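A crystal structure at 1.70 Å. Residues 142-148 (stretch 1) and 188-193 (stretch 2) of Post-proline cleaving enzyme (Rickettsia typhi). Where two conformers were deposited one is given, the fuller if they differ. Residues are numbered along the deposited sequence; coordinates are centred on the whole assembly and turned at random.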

# COMPACT_ATOMS: atom_id res chain seq x y z
N ASN A 142 -7.06 -1.96 28.17
CA ASN A 142 -6.57 -0.59 28.34
C ASN A 142 -5.15 -0.40 27.78
O ASN A 142 -4.70 0.73 27.60
CB ASN A 142 -6.57 -0.19 29.79
CG ASN A 142 -7.97 0.10 30.32
OD1 ASN A 142 -8.89 0.43 29.56
ND2 ASN A 142 -8.12 -0.03 31.63
N ARG A 143 -4.44 -1.48 27.53
CA ARG A 143 -3.04 -1.34 27.10
C ARG A 143 -2.95 -1.47 25.60
O ARG A 143 -3.52 -2.39 25.01
CB ARG A 143 -2.11 -2.38 27.81
CG ARG A 143 -1.84 -2.12 29.27
CD ARG A 143 -1.09 -0.82 29.50
NE ARG A 143 -1.01 -0.49 30.92
CZ ARG A 143 -0.07 -0.89 31.77
NH1 ARG A 143 0.92 -1.66 31.39
NH2 ARG A 143 -0.16 -0.53 33.04
N TYR A 144 -2.21 -0.54 24.97
CA TYR A 144 -1.94 -0.52 23.55
C TYR A 144 -0.45 -0.42 23.32
O TYR A 144 0.23 0.19 24.12
CB TYR A 144 -2.60 0.70 22.87
CG TYR A 144 -4.10 0.62 22.74
CD1 TYR A 144 -4.92 0.92 23.82
CD2 TYR A 144 -4.69 0.25 21.53
CE1 TYR A 144 -6.30 0.87 23.70
CE2 TYR A 144 -6.08 0.22 21.41
CZ TYR A 144 -6.87 0.52 22.48
OH TYR A 144 -8.24 0.43 22.33
N LEU A 145 0.05 -1.06 22.28
CA LEU A 145 1.41 -0.77 21.79
C LEU A 145 1.24 0.17 20.61
O LEU A 145 0.57 -0.19 19.64
CB LEU A 145 2.11 -2.07 21.36
CG LEU A 145 2.25 -3.01 22.53
CD1 LEU A 145 2.51 -4.42 22.01
CD2 LEU A 145 3.31 -2.59 23.54
N ILE A 146 1.78 1.37 20.71
CA ILE A 146 1.64 2.37 19.66
C ILE A 146 2.86 2.32 18.77
O ILE A 146 3.93 2.65 19.24
CB ILE A 146 1.48 3.82 20.21
CG1 ILE A 146 0.46 3.90 21.37
CG2 ILE A 146 1.16 4.78 19.09
CD1 ILE A 146 -0.94 3.55 21.01
N SER A 147 2.69 1.93 17.50
CA SER A 147 3.76 1.95 16.51
C SER A 147 3.99 3.34 15.94
O SER A 147 3.04 4.08 15.68
CB SER A 147 3.47 0.99 15.37
OG SER A 147 3.53 -0.36 15.83
N MET A 148 5.27 3.66 15.78
CA MET A 148 5.72 5.00 15.40
C MET A 148 6.99 4.92 14.57
O MET A 148 7.77 3.96 14.67
CB MET A 148 6.00 5.87 16.63
CG MET A 148 4.78 6.18 17.44
SD MET A 148 5.24 7.05 18.97
CE MET A 148 5.85 5.81 19.97
N THR A 188 9.34 -3.33 12.11
CA THR A 188 9.28 -3.95 13.46
C THR A 188 7.93 -3.63 14.02
O THR A 188 7.60 -2.45 14.21
CB THR A 188 10.35 -3.41 14.38
OG1 THR A 188 11.64 -3.90 13.95
CG2 THR A 188 10.09 -3.93 15.80
N TYR A 189 7.13 -4.66 14.22
CA TYR A 189 5.83 -4.57 14.85
C TYR A 189 5.69 -5.61 15.96
O TYR A 189 6.14 -6.79 15.78
CB TYR A 189 4.70 -4.85 13.85
CG TYR A 189 4.44 -3.83 12.80
CD1 TYR A 189 3.79 -2.64 13.10
CD2 TYR A 189 4.75 -4.10 11.49
CE1 TYR A 189 3.51 -1.70 12.07
CE2 TYR A 189 4.48 -3.20 10.48
CZ TYR A 189 3.87 -2.02 10.76
OH TYR A 189 3.65 -1.16 9.71
N PRO A 190 5.10 -5.22 17.09
CA PRO A 190 4.96 -6.19 18.21
C PRO A 190 3.59 -6.84 18.25
O PRO A 190 2.59 -6.25 17.80
CB PRO A 190 5.15 -5.33 19.44
CG PRO A 190 4.53 -3.99 19.01
CD PRO A 190 4.91 -3.85 17.56
N THR A 191 3.58 -8.06 18.82
CA THR A 191 2.40 -8.85 19.04
C THR A 191 2.32 -9.19 20.54
O THR A 191 3.26 -9.64 21.13
CB THR A 191 2.42 -10.12 18.18
OG1 THR A 191 2.35 -9.73 16.81
CG2 THR A 191 1.21 -11.05 18.50
N TRP A 192 1.15 -8.93 21.15
CA TRP A 192 0.98 -9.33 22.54
C TRP A 192 0.88 -10.87 22.70
O TRP A 192 0.19 -11.53 21.91
CB TRP A 192 -0.28 -8.72 23.14
CG TRP A 192 -0.30 -7.26 23.33
CD1 TRP A 192 -0.78 -6.35 22.45
CD2 TRP A 192 0.16 -6.52 24.46
NE1 TRP A 192 -0.71 -5.10 22.96
CE2 TRP A 192 -0.08 -5.16 24.18
CE3 TRP A 192 0.80 -6.85 25.65
CZ2 TRP A 192 0.24 -4.16 25.05
CZ3 TRP A 192 1.12 -5.84 26.53
CH2 TRP A 192 0.81 -4.50 26.22
N ILE A 193 1.56 -11.43 23.70
CA ILE A 193 1.50 -12.86 24.09
C ILE A 193 0.49 -12.93 25.29
O ILE A 193 -0.46 -13.80 25.36
CB ILE A 193 2.96 -13.39 24.46
CG1 ILE A 193 3.92 -13.49 23.26
CG2 ILE A 193 2.99 -14.75 25.14
CD1 ILE A 193 3.41 -14.29 22.07
O HOH W 1 6.14 -0.93 15.84

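The two segments run nearly antiparallel, at 171°, but their axes come no closer than 8.7 Å and no direct hydrogen bond links them. The direct contact is therefore made mainly by side chains. Along the first strand the CA-to-CB bonds alternate: those of Arg143, Leu145 and Ser147 point toward the second stretch, while those of Tyr144 and Ile146 point away. Pro190 and Trp192 face back across the gap, with Thr191 between them turned away.

Leu145 and Trp192 form the centre of the contact. Leu145 adopts an m,t rotamer (chi1 -62°, chi2 162°), which places CD1 over one face of the indole, 3.6 Å from the centroid of the Trp192 five-membered ring and 22° off the ring normal, a CH-pi arrangement. The same methyl also packs on the proline, with Leu145 CD1 3.6 Å from Pro190 CG, so one branch tip serves both partners. Leu145 CG lies 3.4 Å from Trp192 CZ2. For Trp192, chi1 of -68° and chi2 of 93° carry the six-membered ring across to the first strand, where CZ2 approaches Tyr144 C at the ring edge (4.2 Å); NE1 is hydrogen-bonded elsewhere in the structure.

Arg143 contributes the base of its side chain, with CB 3.9 Å from Trp192 CH2. Its m,m,t course then leads the guanidinium away from the second stretch, and NE and NH1 find hydrogen bonds elsewhere.

At the other end, Ser147 is an m rotamer (-68°), which sets OG 3.6 Å from Tyr189 CD1, at the edge of the phenol ring. This hydroxyl is engaged by water: Ser147 OG donates to water 1 at 2.7 Å, and the water in turn donates to Thr188 O, also at 2.7 Å. This bridge provides a polar link between the stretches beside the apolar packing.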